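Local coordinates for glucose import ATP-binding protein GlcV (Sulfolobus solfataricus, PDB 1OXX) that supplies the energy for glucose uptake by hydrolysing ATP, as the ATP-binding subunit of the glucose ABC transporter, at residues T98-I103 with H132-F137; K126-H131 with V149-A154; R118-E123 with A154-P159; A52-P57 with M86-W91; S160-D165 with V192-V197. The protein carries 1 engineered substitution. All blocks are in the same frame, centred on the assembly; numbering follows the deposited sequence. Where two conformers were deposited one is given.

Contact 4 is the first to close, joining the end of the helix that follows the P-loop (52-57) to the edge strand of the ATPase sheet (86-91). Three interlocked loops of the helical region come next. Segments 98-103, 118-123 and 126-131 open them in turn; contact 1 closes at 132-137, contact 2 at 149-154 and contact 3 at 154-159. Contact 2 thus lies wholly within the loop of contact 3, sharing Ala-154 with it, and contact 1 crosses both. Together they tie helices 99-104, 114-127 and 143-155 to one another. Contact 5 follows in series and pairs two central strands; its strand 161-165 also borders strand 84-88 of contact 4.

Contact 1: T98-I103 with H132-F137; sequences TAFENI and HVLNHF
Leu-134 meets the first turn of helix 99-104 with both its carbonyl and its side chain, and Thr-98 and Phe-100 receive it. The carbonyl oxygen, Leu-134 O, accepts from Phe-100 N at 2.9 Å, in the carbonyl plane and on a lone pair. A chi1 of -75° sets Leu-134 CG beside its backbone N. From there Leu-134 CD2 reaches Phe-100 CA at 3.8 Å. The same methyl meets Ile-103 CD1 at 3.9 Å, the two side chains crossing at about a right angle. Its other methyl, CD1, lies at the edge of the Phe-100 ring, close to the ring plane.

Thr-98 caps the helix. Its OG1, set between the backbone N and the carbonyl carbon (chi1 59°), accepts from Glu-101 N at 3.1 Å, while Thr-98 N returns a bond to Glu-101 OE1 at 2.9 Å through the anti lone pair. This reciprocal pair is a capping box. The same rotamer leaves Thr-98 CG2 beside the backbone N, 3.5 Å from Asn-135 O and near CE2 of the Phe-137 ring. Next in the chain, Ala-99 N gives a 2.8 Å bond to His-136 O, nearly along the C=O axis.

Helices 143-155 and 114-127 of the same helical subdomain pack on Ile-103. The amides at the helix start are therefore met one by one: two by carbonyls of the 132-137 loop, one by the threonine oxygen, and that of Thr-98 by the Glu-101 carboxylate. The loop oxygens, in turn, sit where the helix end would probably be electropositive.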
# COMPACT_ATOMS: atom_id res chain seq x y z
N THR A 98 -11.60 14.85 25.70
CA THR A 98 -12.59 13.84 25.42
C THR A 98 -12.69 13.65 23.91
O THR A 98 -12.11 14.42 23.13
CB THR A 98 -13.97 14.25 25.92
OG1 THR A 98 -14.35 15.48 25.28
CG2 THR A 98 -13.97 14.53 27.40
N ALA A 99 -13.44 12.66 23.47
CA ALA A 99 -13.65 12.47 22.04
C ALA A 99 -14.24 13.75 21.44
O ALA A 99 -13.81 14.20 20.38
CB ALA A 99 -14.54 11.26 21.80
N PHE A 100 -15.24 14.35 22.09
CA PHE A 100 -15.83 15.59 21.60
C PHE A 100 -14.76 16.65 21.44
O PHE A 100 -14.69 17.31 20.43
CB PHE A 100 -16.89 16.13 22.58
CG PHE A 100 -17.53 17.42 22.13
CD1 PHE A 100 -18.67 17.41 21.37
CD2 PHE A 100 -16.95 18.63 22.42
CE1 PHE A 100 -19.25 18.59 20.95
CE2 PHE A 100 -17.53 19.81 21.99
CZ PHE A 100 -18.67 19.78 21.25
N GLU A 101 -13.95 16.84 22.47
CA GLU A 101 -12.93 17.86 22.46
C GLU A 101 -11.89 17.61 21.38
O GLU A 101 -11.38 18.54 20.73
CB GLU A 101 -12.27 17.92 23.84
CG GLU A 101 -13.16 18.49 24.93
CD GLU A 101 -12.50 18.52 26.30
OE1 GLU A 101 -11.97 17.49 26.76
OE2 GLU A 101 -12.52 19.61 26.94
N ASN A 102 -11.58 16.33 21.14
CA ASN A 102 -10.63 15.98 20.09
C ASN A 102 -11.19 16.34 18.72
O ASN A 102 -10.47 16.84 17.86
CB ASN A 102 -10.31 14.48 20.14
CG ASN A 102 -9.07 14.19 20.93
OD1 ASN A 102 -7.95 14.38 20.44
ND2 ASN A 102 -9.25 13.72 22.17
N ILE A 103 -12.47 16.06 18.49
CA ILE A 103 -13.09 16.34 17.21
C ILE A 103 -13.31 17.84 17.00
O ILE A 103 -13.20 18.34 15.88
CB ILE A 103 -14.39 15.55 17.08
CG1 ILE A 103 -14.12 14.04 17.16
CG2 ILE A 103 -15.10 15.89 15.76
CD1 ILE A 103 -15.41 13.19 17.32
N HIS A 132 -22.36 8.37 20.77
CA HIS A 132 -22.65 7.88 22.11
C HIS A 132 -21.44 7.76 23.02
O HIS A 132 -21.59 7.46 24.21
CB HIS A 132 -23.37 6.54 22.05
CG HIS A 132 -22.62 5.48 21.30
ND1 HIS A 132 -22.39 5.55 19.94
CD2 HIS A 132 -22.07 4.30 21.71
CE1 HIS A 132 -21.72 4.47 19.55
NE2 HIS A 132 -21.52 3.70 20.61
N VAL A 133 -20.24 7.99 22.48
CA VAL A 133 -19.04 7.95 23.32
C VAL A 133 -18.28 9.30 23.31
O VAL A 133 -17.09 9.36 23.63
CB VAL A 133 -18.11 6.79 22.92
CG1 VAL A 133 -18.78 5.44 23.22
CG2 VAL A 133 -17.73 6.85 21.47
N LEU A 134 -18.95 10.37 22.93
CA LEU A 134 -18.30 11.68 22.86
C LEU A 134 -17.70 12.15 24.18
O LEU A 134 -16.74 12.92 24.16
CB LEU A 134 -19.25 12.75 22.30
CG LEU A 134 -19.50 12.69 20.80
CD1 LEU A 134 -20.68 13.55 20.36
CD2 LEU A 134 -18.25 13.08 20.04
N ASN A 135 -18.25 11.73 25.32
CA ASN A 135 -17.71 12.15 26.60
C ASN A 135 -16.53 11.33 27.09
O ASN A 135 -15.91 11.68 28.09
CB ASN A 135 -18.81 12.16 27.65
CG ASN A 135 -19.73 13.34 27.50
OD1 ASN A 135 -20.75 13.44 28.18
ND2 ASN A 135 -19.37 14.25 26.61
N HIS A 136 -16.19 10.25 26.39
CA HIS A 136 -15.09 9.40 26.81
C HIS A 136 -13.72 9.98 26.44
O HIS A 136 -13.57 10.61 25.39
CB HIS A 136 -15.17 8.03 26.13
CG HIS A 136 -16.30 7.18 26.59
ND1 HIS A 136 -16.24 5.80 26.61
CD2 HIS A 136 -17.55 7.49 27.01
CE1 HIS A 136 -17.38 5.31 27.05
NE2 HIS A 136 -18.20 6.32 27.30
N PHE A 137 -12.73 9.73 27.29
CA PHE A 137 -11.35 10.01 26.91
C PHE A 137 -10.92 8.87 25.99
O PHE A 137 -11.48 7.77 26.03
CB PHE A 137 -10.42 10.04 28.13
CG PHE A 137 -10.60 11.24 29.00
CD1 PHE A 137 -11.09 11.12 30.27
CD2 PHE A 137 -10.30 12.51 28.53
CE1 PHE A 137 -11.26 12.23 31.08
CE2 PHE A 137 -10.48 13.62 29.32
CZ PHE A 137 -10.95 13.49 30.60

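Contact 2: K126-H131 with V149-A154; sequences KILDIH and VALARA
Leu-128 and Ile-130 reach, inside the helical subdomain, from the end of helix 114-127 onto one side of helix 143-155. Leu-128 is the first residue to leave helical geometry. One of its branches, CD1, lies over the backbone of the facing helix, 3.5 Å from Ala-152 N, and touches Ala-152 CB at 3.6 Å. The other branch, CD2, meets Leu-151 CD2 at 4.1 Å, the leucine side chains crossing at about a right angle.

Asp-129 takes a positive phi of 53° as the C-prime residue of a Schellman motif, with Asp-129 N bonded back to Lys-126 O at 3.1 Å. This turn ends the helix and brings Ile-130 round to the same partner. Ile-130 CG1 sits between the backbone N and the carbonyl carbon (chi1 45°). Beyond it, CD1 touches Val-149 CG2 at 3.6 Å and Ala-152 CB at 4.1 Å, so that the alanine methyl is reached by both residues.

Leu-182 of helix 176-190 packs against both Leu-128 and Leu-151, and Ile-103 of helix 99-104 against Ile-130. Between the segments the union is apolar: it rests on buried methyl groups fitted together, with the small Ala-152 admitting a close approach, and on no directional bond.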
# COMPACT_ATOMS: atom_id res chain seq x y z
N LYS A 126 -22.34 11.40 14.66
CA LYS A 126 -23.47 10.52 14.34
C LYS A 126 -23.21 9.72 13.08
O LYS A 126 -23.48 8.51 13.02
CB LYS A 126 -24.74 11.33 14.21
N ILE A 127 -22.69 10.37 12.05
CA ILE A 127 -22.41 9.69 10.81
C ILE A 127 -21.40 8.55 11.00
O ILE A 127 -21.55 7.48 10.41
CB ILE A 127 -21.89 10.71 9.77
CG1 ILE A 127 -23.04 11.60 9.29
CG2 ILE A 127 -21.23 9.99 8.60
CD1 ILE A 127 -22.57 12.86 8.53
N LEU A 128 -20.41 8.74 11.88
CA LEU A 128 -19.37 7.76 12.11
C LEU A 128 -19.67 6.85 13.31
O LEU A 128 -18.82 6.10 13.78
CB LEU A 128 -18.02 8.47 12.29
CG LEU A 128 -17.44 9.17 11.05
CD1 LEU A 128 -16.16 9.92 11.36
CD2 LEU A 128 -17.18 8.14 9.96
N ASP A 129 -20.90 6.96 13.81
CA ASP A 129 -21.42 6.13 14.90
C ASP A 129 -20.56 6.12 16.15
O ASP A 129 -20.30 5.07 16.76
CB ASP A 129 -21.68 4.71 14.42
CG ASP A 129 -22.54 3.90 15.38
OD1 ASP A 129 -23.41 4.49 16.06
OD2 ASP A 129 -22.42 2.66 15.49
N ILE A 130 -20.13 7.32 16.56
CA ILE A 130 -19.43 7.50 17.84
C ILE A 130 -20.06 8.60 18.68
O ILE A 130 -19.47 9.08 19.64
CB ILE A 130 -17.92 7.80 17.66
CG1 ILE A 130 -17.71 8.85 16.57
CG2 ILE A 130 -17.18 6.50 17.37
CD1 ILE A 130 -16.31 9.41 16.48
N HIS A 131 -21.28 8.98 18.31
CA HIS A 131 -21.98 10.03 19.03
C HIS A 131 -22.17 9.66 20.51
O HIS A 131 -22.12 10.52 21.39
CB HIS A 131 -23.33 10.29 18.35
CG HIS A 131 -24.08 11.45 18.92
ND1 HIS A 131 -24.98 11.30 19.94
CD2 HIS A 131 -24.06 12.77 18.62
CE1 HIS A 131 -25.50 12.48 20.25
NE2 HIS A 131 -24.95 13.39 19.46
N VAL A 149 -12.91 8.27 15.91
CA VAL A 149 -12.71 9.63 16.40
C VAL A 149 -11.63 10.33 15.59
O VAL A 149 -11.76 11.50 15.25
CB VAL A 149 -12.34 9.62 17.88
CG1 VAL A 149 -11.95 11.00 18.36
CG2 VAL A 149 -13.50 9.07 18.67
N ALA A 150 -10.56 9.61 15.25
CA ALA A 150 -9.49 10.18 14.44
C ALA A 150 -10.00 10.57 13.05
O ALA A 150 -9.64 11.62 12.50
CB ALA A 150 -8.32 9.21 14.32
N LEU A 151 -10.85 9.73 12.46
CA LEU A 151 -11.44 10.05 11.18
C LEU A 151 -12.39 11.25 11.30
O LEU A 151 -12.37 12.13 10.46
CB LEU A 151 -12.17 8.84 10.62
CG LEU A 151 -12.68 8.90 9.20
CD1 LEU A 151 -11.57 9.25 8.22
CD2 LEU A 151 -13.32 7.56 8.87
N ALA A 152 -13.17 11.33 12.36
CA ALA A 152 -14.07 12.46 12.57
C ALA A 152 -13.27 13.75 12.68
O ALA A 152 -13.67 14.79 12.14
CB ALA A 152 -14.87 12.23 13.84
N ARG A 153 -12.18 13.71 13.43
CA ARG A 153 -11.30 14.88 13.54
C ARG A 153 -10.81 15.34 12.16
O ARG A 153 -10.77 16.53 11.86
CB ARG A 153 -10.11 14.55 14.44
CG ARG A 153 -9.18 15.70 14.63
CD ARG A 153 -8.02 15.39 15.54
NE ARG A 153 -7.23 14.27 15.07
CZ ARG A 153 -6.24 13.73 15.75
NH1 ARG A 153 -5.92 14.20 16.96
NH2 ARG A 153 -5.58 12.69 15.26
N ALA A 154 -10.44 14.38 11.31
CA ALA A 154 -9.98 14.69 9.95
C ALA A 154 -11.05 15.27 9.05
O ALA A 154 -10.73 15.99 8.11
CB ALA A 154 -9.43 13.45 9.32

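Contact 3: R118-E123 with A154-P159; sequences RKRVEE and ALVKDP
Arg-120 of helix 114-127 supplies the polar part, reaching the type I turn from Leu-155 to Asp-158. Its NE donates to Val-156 O at 2.9 Å in a straight bond (179°). The oxygen lies in the guanidinium plane, although the donor stands above the plane of the carbonyl. A weak second bond runs from Arg-120 NH2 to Leu-155 O at 3.0 Å. A bend at chi2 (58°) places CD on the way to them.

Among charged groups, Arg-120 NH1 forms a salt bridge with Glu-123 OE1 at 3.0 Å. Asp-158 OD1, 4.1 Å from Arg-120 NH2 and well out of the guanidinium plane, adds only a nearby opposite charge.

The apolar contacts are few. Arg-120 CG touches Val-156 CG2 at 3.9 Å, and Val-121 CG2 meets the same methyl at 4.4 Å. Ile-103 of helix 99-104 also packs on both valines.

An alanine in place of Arg-120 would probably leave the Val-156 carbonyl without this donor and Glu-123 without its salt-bridge partner. The guanidinium is held in its plane by one straight bond, one weak bond and a salt bridge, which would limit its rotation in this corner of the helical subdomain; the nearby carboxylates probably stabilise its charge.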
# COMPACT_ATOMS: atom_id res chain seq x y z
N ARG A 118 -20.74 22.64 18.23
CA ARG A 118 -21.39 21.47 18.82
C ARG A 118 -22.18 20.72 17.77
O ARG A 118 -22.09 19.50 17.65
CB ARG A 118 -22.30 21.88 19.97
CG ARG A 118 -22.96 20.68 20.63
CD ARG A 118 -24.07 21.01 21.59
NE ARG A 118 -25.13 21.76 20.92
CZ ARG A 118 -25.99 21.23 20.06
NH1 ARG A 118 -25.92 19.94 19.75
NH2 ARG A 118 -26.92 21.99 19.50
N LYS A 119 -22.91 21.48 16.96
CA LYS A 119 -23.74 20.87 15.94
C LYS A 119 -22.89 20.12 14.92
O LYS A 119 -23.21 19.00 14.51
CB LYS A 119 -24.64 21.93 15.29
CG LYS A 119 -25.74 22.40 16.24
CD LYS A 119 -26.63 23.46 15.62
CE LYS A 119 -27.62 24.02 16.64
NZ LYS A 119 -28.48 25.07 16.03
N ARG A 120 -21.76 20.70 14.55
CA ARG A 120 -20.90 20.07 13.56
C ARG A 120 -20.25 18.80 14.10
O ARG A 120 -20.22 17.75 13.44
CB ARG A 120 -19.82 21.03 13.06
CG ARG A 120 -18.87 20.43 12.05
CD ARG A 120 -19.57 19.90 10.81
NE ARG A 120 -18.61 19.32 9.89
CZ ARG A 120 -18.91 18.47 8.91
NH1 ARG A 120 -20.16 18.10 8.69
NH2 ARG A 120 -17.93 17.99 8.14
N VAL A 121 -19.71 18.89 15.31
CA VAL A 121 -19.10 17.73 15.92
C VAL A 121 -20.12 16.61 16.09
O VAL A 121 -19.84 15.46 15.78
CB VAL A 121 -18.49 18.09 17.28
CG1 VAL A 121 -18.05 16.83 18.04
CG2 VAL A 121 -17.33 19.07 17.08
N GLU A 122 -21.31 16.94 16.58
CA GLU A 122 -22.34 15.92 16.77
C GLU A 122 -22.77 15.28 15.46
O GLU A 122 -23.03 14.08 15.41
CB GLU A 122 -23.53 16.46 17.54
CG GLU A 122 -23.21 16.64 19.01
CD GLU A 122 -24.44 16.87 19.86
OE1 GLU A 122 -24.36 17.70 20.78
OE2 GLU A 122 -25.47 16.19 19.63
N GLU A 123 -22.85 16.09 14.40
CA GLU A 123 -23.28 15.61 13.09
C GLU A 123 -22.28 14.58 12.57
O GLU A 123 -22.65 13.47 12.12
CB GLU A 123 -23.42 16.80 12.14
CG GLU A 123 -23.58 16.49 10.67
CD GLU A 123 -23.65 17.77 9.84
OE1 GLU A 123 -22.76 18.64 9.99
OE2 GLU A 123 -24.61 17.91 9.05
N ALA A 154 -10.44 14.38 11.31
CA ALA A 154 -9.98 14.69 9.95
C ALA A 154 -11.05 15.27 9.05
O ALA A 154 -10.73 15.99 8.11
CB ALA A 154 -9.43 13.45 9.32
N LEU A 155 -12.32 14.96 9.33
CA LEU A 155 -13.45 15.33 8.46
C LEU A 155 -14.25 16.53 8.93
O LEU A 155 -15.13 17.03 8.23
CB LEU A 155 -14.39 14.13 8.35
CG LEU A 155 -13.79 12.89 7.71
CD1 LEU A 155 -14.80 11.76 7.78
CD2 LEU A 155 -13.39 13.16 6.29
N VAL A 156 -13.93 16.99 10.12
CA VAL A 156 -14.77 18.00 10.76
C VAL A 156 -14.86 19.35 10.04
O VAL A 156 -15.86 20.05 10.16
CB VAL A 156 -14.38 18.18 12.26
CG1 VAL A 156 -13.17 19.03 12.43
CG2 VAL A 156 -15.55 18.73 13.02
N LYS A 157 -13.81 19.71 9.30
CA LYS A 157 -13.80 20.96 8.52
C LYS A 157 -14.19 20.77 7.04
O LYS A 157 -13.91 21.63 6.21
CB LYS A 157 -12.43 21.63 8.55
CG LYS A 157 -11.96 22.14 9.91
CD LYS A 157 -10.70 22.98 9.80
CE LYS A 157 -9.48 22.15 9.41
NZ LYS A 157 -8.25 22.99 9.29
N ASP A 158 -14.82 19.66 6.72
CA ASP A 158 -15.17 19.35 5.33
C ASP A 158 -14.04 19.58 4.32
O ASP A 158 -14.02 20.51 3.52
CB ASP A 158 -16.41 20.09 4.86
CG ASP A 158 -17.15 19.32 3.78
OD1 ASP A 158 -17.49 18.13 4.04
OD2 ASP A 158 -17.42 19.80 2.66
N PRO A 159 -13.13 18.66 4.32
CA PRO A 159 -11.99 18.73 3.42
C PRO A 159 -12.32 18.31 1.99
O PRO A 159 -13.35 17.70 1.72
CB PRO A 159 -11.05 17.69 4.00
CG PRO A 159 -11.86 16.77 4.78
CD PRO A 159 -13.13 17.45 5.14

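Contact 4: A52-P57 with M86-W91; sequences AGLDVP and MVFQTW
The CA atoms of Ala-52 and Met-86, 7.9 Å apart, are the nearest pair across the two segments, in the P-loop nucleotide-binding fold of an ABC ATPase. Segment 52-57 takes over where helix 41-52, the helix that begins in the ATP-binding P-loop, comes to an end. Gly-53, with phi at 98°, is the C-prime residue of a Schellman motif that turns the chain out of the helix. Segment 86-91 ends strand 84-88, the edge strand of the mixed sheet, and passes into a type I turn closed by Trp-91 N to Phe-88 O at 2.8 Å. Within that turn lies Gln-89, inferred to bind ATP.

Side chains alone bridge the gap. The sulphur of Met-86, held anti to CA (chi2 170°), meets Ala-52 CB at 4.0 Å and Leu-54 CD1 at 4.1 Å. Phe-88 approaches with its edge: Leu-54 CD1 lies near the ring plane, 4.1 Å from CE2, and Ala-52 CB also sits at the rim, 4.4 Å from CZ. Leu-163 of the neighbouring strand touches both Ala-52 and Phe-88, and the Phe-88 side chain comes to about 7 Å from those of Thr-45 and Glu-166, which probably bind ATP. One face of the Phe-88 ring is taken by its own strand, where Met-86 CB stands 3.8 Å above the ring centre.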
# COMPACT_ATOMS: atom_id res chain seq x y z
N ALA A 52 0.64 17.29 2.45
CA ALA A 52 -0.08 17.92 3.56
C ALA A 52 0.34 19.36 3.80
O ALA A 52 -0.45 20.17 4.27
CB ALA A 52 0.10 17.12 4.84
N GLY A 53 1.57 19.68 3.46
CA GLY A 53 2.09 21.02 3.70
C GLY A 53 2.90 21.08 4.98
O GLY A 53 3.26 22.16 5.45
N LEU A 54 3.19 19.92 5.56
CA LEU A 54 4.03 19.82 6.77
C LEU A 54 5.51 19.88 6.40
O LEU A 54 6.39 20.05 7.25
CB LEU A 54 3.70 18.55 7.55
CG LEU A 54 2.27 18.51 8.10
CD1 LEU A 54 1.91 17.14 8.61
CD2 LEU A 54 2.11 19.56 9.19
N ASP A 55 5.78 19.69 5.11
CA ASP A 55 7.11 19.82 4.56
C ASP A 55 6.94 20.38 3.15
O ASP A 55 5.82 20.55 2.67
CB ASP A 55 7.83 18.48 4.55
CG ASP A 55 9.35 18.63 4.47
OD1 ASP A 55 9.86 19.75 4.23
OD2 ASP A 55 10.11 17.65 4.63
N VAL A 56 8.06 20.69 2.50
CA VAL A 56 8.04 21.25 1.16
C VAL A 56 9.04 20.57 0.24
O VAL A 56 10.03 20.01 0.72
CB VAL A 56 8.37 22.76 1.18
CG1 VAL A 56 7.29 23.53 1.93
CG2 VAL A 56 9.73 23.00 1.80
N PRO A 57 8.79 20.61 -1.06
CA PRO A 57 9.77 20.09 -2.01
C PRO A 57 11.06 20.90 -1.90
O PRO A 57 11.01 22.12 -1.67
CB PRO A 57 9.14 20.35 -3.38
CG PRO A 57 7.68 20.56 -3.10
CD PRO A 57 7.59 21.13 -1.73
N MET A 86 -6.34 14.74 7.72
CA MET A 86 -5.22 13.82 7.90
C MET A 86 -5.54 12.71 8.90
O MET A 86 -5.98 13.00 10.02
CB MET A 86 -3.99 14.58 8.39
CG MET A 86 -3.41 15.54 7.38
SD MET A 86 -2.14 16.63 8.06
CE MET A 86 -3.15 17.73 9.04
N VAL A 87 -5.30 11.46 8.50
CA VAL A 87 -5.40 10.31 9.39
C VAL A 87 -4.02 9.68 9.30
O VAL A 87 -3.74 8.96 8.35
CB VAL A 87 -6.42 9.29 8.94
CG1 VAL A 87 -6.41 8.11 9.89
CG2 VAL A 87 -7.80 9.93 8.88
N PHE A 88 -3.18 10.00 10.27
CA PHE A 88 -1.79 9.58 10.24
C PHE A 88 -1.53 8.77 11.49
O PHE A 88 -1.85 9.20 12.59
CB PHE A 88 -0.85 10.79 10.27
CG PHE A 88 -0.83 11.63 9.01
CD1 PHE A 88 -1.49 11.25 7.86
CD2 PHE A 88 -0.12 12.82 9.00
CE1 PHE A 88 -1.43 12.03 6.73
CE2 PHE A 88 -0.07 13.61 7.87
CZ PHE A 88 -0.71 13.21 6.74
N GLN A 89 -0.88 7.62 11.33
CA GLN A 89 -0.58 6.78 12.47
C GLN A 89 0.16 7.58 13.54
O GLN A 89 -0.06 7.38 14.74
CB GLN A 89 0.24 5.56 12.04
CG GLN A 89 0.52 4.61 13.20
CD GLN A 89 1.13 3.28 12.76
OE1 GLN A 89 0.68 2.22 13.19
NE2 GLN A 89 2.16 3.35 11.92
N THR A 90 1.00 8.52 13.11
CA THR A 90 1.80 9.34 14.01
C THR A 90 1.07 10.55 14.59
O THR A 90 1.65 11.29 15.40
CB THR A 90 3.06 9.85 13.29
OG1 THR A 90 2.68 10.51 12.08
CG2 THR A 90 3.92 8.68 12.82
N TRP A 91 -0.17 10.79 14.16
CA TRP A 91 -0.97 11.89 14.72
C TRP A 91 -2.03 11.30 15.65
O TRP A 91 -3.13 10.98 15.22
CB TRP A 91 -1.65 12.71 13.63
CG TRP A 91 -2.35 13.93 14.17
CD1 TRP A 91 -2.07 14.58 15.34
CD2 TRP A 91 -3.43 14.64 13.57
NE1 TRP A 91 -2.90 15.66 15.49
CE2 TRP A 91 -3.76 15.72 14.42
CE3 TRP A 91 -4.17 14.48 12.39
CZ2 TRP A 91 -4.78 16.63 14.13
CZ3 TRP A 91 -5.18 15.38 12.10
CH2 TRP A 91 -5.47 16.45 12.97

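Contact 5: S160-D165 with V192-V197; sequences SLLLLD and VTLLVV
Leu-164 O is gripped twice by the neighbouring strand: Val-197 N donates to it at 2.9 Å, and Val-196 CA makes a CA-H...O contact at 3.3 Å. The pattern belongs to a parallel beta-alpha-beta unit, in which helix 176-190 joins strands 161-165 and 193-198 of the ATPase sheet. The two strands run at 10° to each other, and five backbone bonds link them from Ser-160 O to Val-197 N. Thr-193 O repeats the double grip, taking Leu-162 N at 2.9 Å along with the CA-H of Leu-161.

Four hydrophobic residues and an aspartate give strand 161-165 the character of a Walker B strand. Asp-165 closes it, its CG anti to the backbone N (chi1 -174°) and its OD1 lying 3.5 Å from Val-197 CG2. The other oxygen, OD2, is hydrogen-bonded to the hydroxyl of Thr-45, a residue inferred to bind ATP. An alanine in place of Asp-165 would probably leave that hydroxyl without its carboxylate partner and open a gap beside the Val-197 methyl.

The sheet face bearing Leu-162, Leu-164, Leu-194 and Val-196 is apolar, and there Leu-194 rests on Val-183 of helix 176-190 and Leu-162 on Ala-154 of helix 143-155. Leu-164 CB meets Val-196 CG2 at 4.0 Å, and Leu-162 CD2 lies 4.4 Å from Leu-194 CD1. The opposite face, with Leu-161 and Leu-163, looks to helix 41-52, and on it Leu-163 CD2 rests 3.9 Å from Leu-195 CB.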
# COMPACT_ATOMS: atom_id res chain seq x y z
N SER A 160 -11.41 18.65 1.09
CA SER A 160 -11.46 18.24 -0.30
C SER A 160 -10.54 17.06 -0.57
O SER A 160 -10.70 16.37 -1.56
CB SER A 160 -11.03 19.39 -1.20
OG SER A 160 -11.97 20.46 -1.17
N LEU A 161 -9.59 16.83 0.34
CA LEU A 161 -8.56 15.82 0.21
C LEU A 161 -8.40 15.11 1.55
O LEU A 161 -8.25 15.75 2.59
CB LEU A 161 -7.25 16.49 -0.18
CG LEU A 161 -5.99 15.63 -0.22
CD1 LEU A 161 -6.13 14.49 -1.24
CD2 LEU A 161 -4.76 16.51 -0.52
N LEU A 162 -8.44 13.79 1.52
CA LEU A 162 -8.22 12.99 2.70
C LEU A 162 -6.89 12.26 2.52
O LEU A 162 -6.72 11.55 1.54
CB LEU A 162 -9.35 11.97 2.87
CG LEU A 162 -9.27 11.09 4.12
CD1 LEU A 162 -9.28 11.93 5.40
CD2 LEU A 162 -10.44 10.09 4.12
N LEU A 163 -5.99 12.45 3.47
CA LEU A 163 -4.64 11.88 3.42
C LEU A 163 -4.51 10.84 4.53
O LEU A 163 -4.74 11.14 5.69
CB LEU A 163 -3.60 12.96 3.67
CG LEU A 163 -3.60 14.15 2.73
CD1 LEU A 163 -2.52 15.20 3.08
CD2 LEU A 163 -3.38 13.67 1.30
N LEU A 164 -4.11 9.63 4.15
CA LEU A 164 -3.99 8.50 5.07
C LEU A 164 -2.56 7.96 4.99
O LEU A 164 -2.08 7.61 3.93
CB LEU A 164 -4.96 7.40 4.69
CG LEU A 164 -6.44 7.77 4.57
CD1 LEU A 164 -7.23 6.59 4.00
CD2 LEU A 164 -7.02 8.23 5.90
N ASP A 165 -1.90 7.92 6.13
CA ASP A 165 -0.55 7.38 6.24
C ASP A 165 -0.60 6.25 7.26
O ASP A 165 -0.75 6.51 8.46
CB ASP A 165 0.42 8.47 6.68
CG ASP A 165 1.87 8.01 6.67
OD1 ASP A 165 2.13 6.79 6.68
OD2 ASP A 165 2.82 8.83 6.63
N VAL A 192 -14.29 13.11 -1.88
CA VAL A 192 -12.97 13.72 -1.71
C VAL A 192 -11.91 12.97 -2.50
O VAL A 192 -11.99 11.77 -2.70
CB VAL A 192 -12.51 13.71 -0.23
CG1 VAL A 192 -13.36 14.64 0.63
CG2 VAL A 192 -12.54 12.31 0.33
N THR A 193 -10.90 13.69 -2.95
CA THR A 193 -9.71 13.06 -3.46
C THR A 193 -9.10 12.35 -2.25
O THR A 193 -9.16 12.84 -1.11
CB THR A 193 -8.78 14.12 -4.01
OG1 THR A 193 -9.44 14.82 -5.08
CG2 THR A 193 -7.50 13.51 -4.64
N LEU A 194 -8.46 11.21 -2.50
CA LEU A 194 -7.92 10.44 -1.40
C LEU A 194 -6.53 9.95 -1.77
O LEU A 194 -6.33 9.45 -2.88
CB LEU A 194 -8.83 9.25 -1.11
CG LEU A 194 -8.36 8.35 0.03
CD1 LEU A 194 -9.51 7.59 0.64
CD2 LEU A 194 -7.28 7.42 -0.46
N LEU A 195 -5.58 10.08 -0.85
CA LEU A 195 -4.24 9.58 -1.05
C LEU A 195 -3.91 8.73 0.16
O LEU A 195 -3.99 9.20 1.31
CB LEU A 195 -3.21 10.71 -1.17
CG LEU A 195 -1.73 10.31 -1.27
CD1 LEU A 195 -1.44 9.54 -2.53
CD2 LEU A 195 -0.83 11.54 -1.18
N VAL A 196 -3.52 7.49 -0.09
CA VAL A 196 -3.15 6.57 0.99
C VAL A 196 -1.76 6.06 0.72
O VAL A 196 -1.43 5.68 -0.40
CB VAL A 196 -4.15 5.41 1.12
CG1 VAL A 196 -4.25 4.65 -0.18
CG2 VAL A 196 -3.74 4.46 2.26
N VAL A 197 -0.91 6.10 1.74
CA VAL A 197 0.41 5.51 1.64
C VAL A 197 0.51 4.42 2.69
O VAL A 197 0.02 4.57 3.82
CB VAL A 197 1.57 6.53 1.79
CG1 VAL A 197 1.35 7.72 0.87
CG2 VAL A 197 1.72 6.97 3.22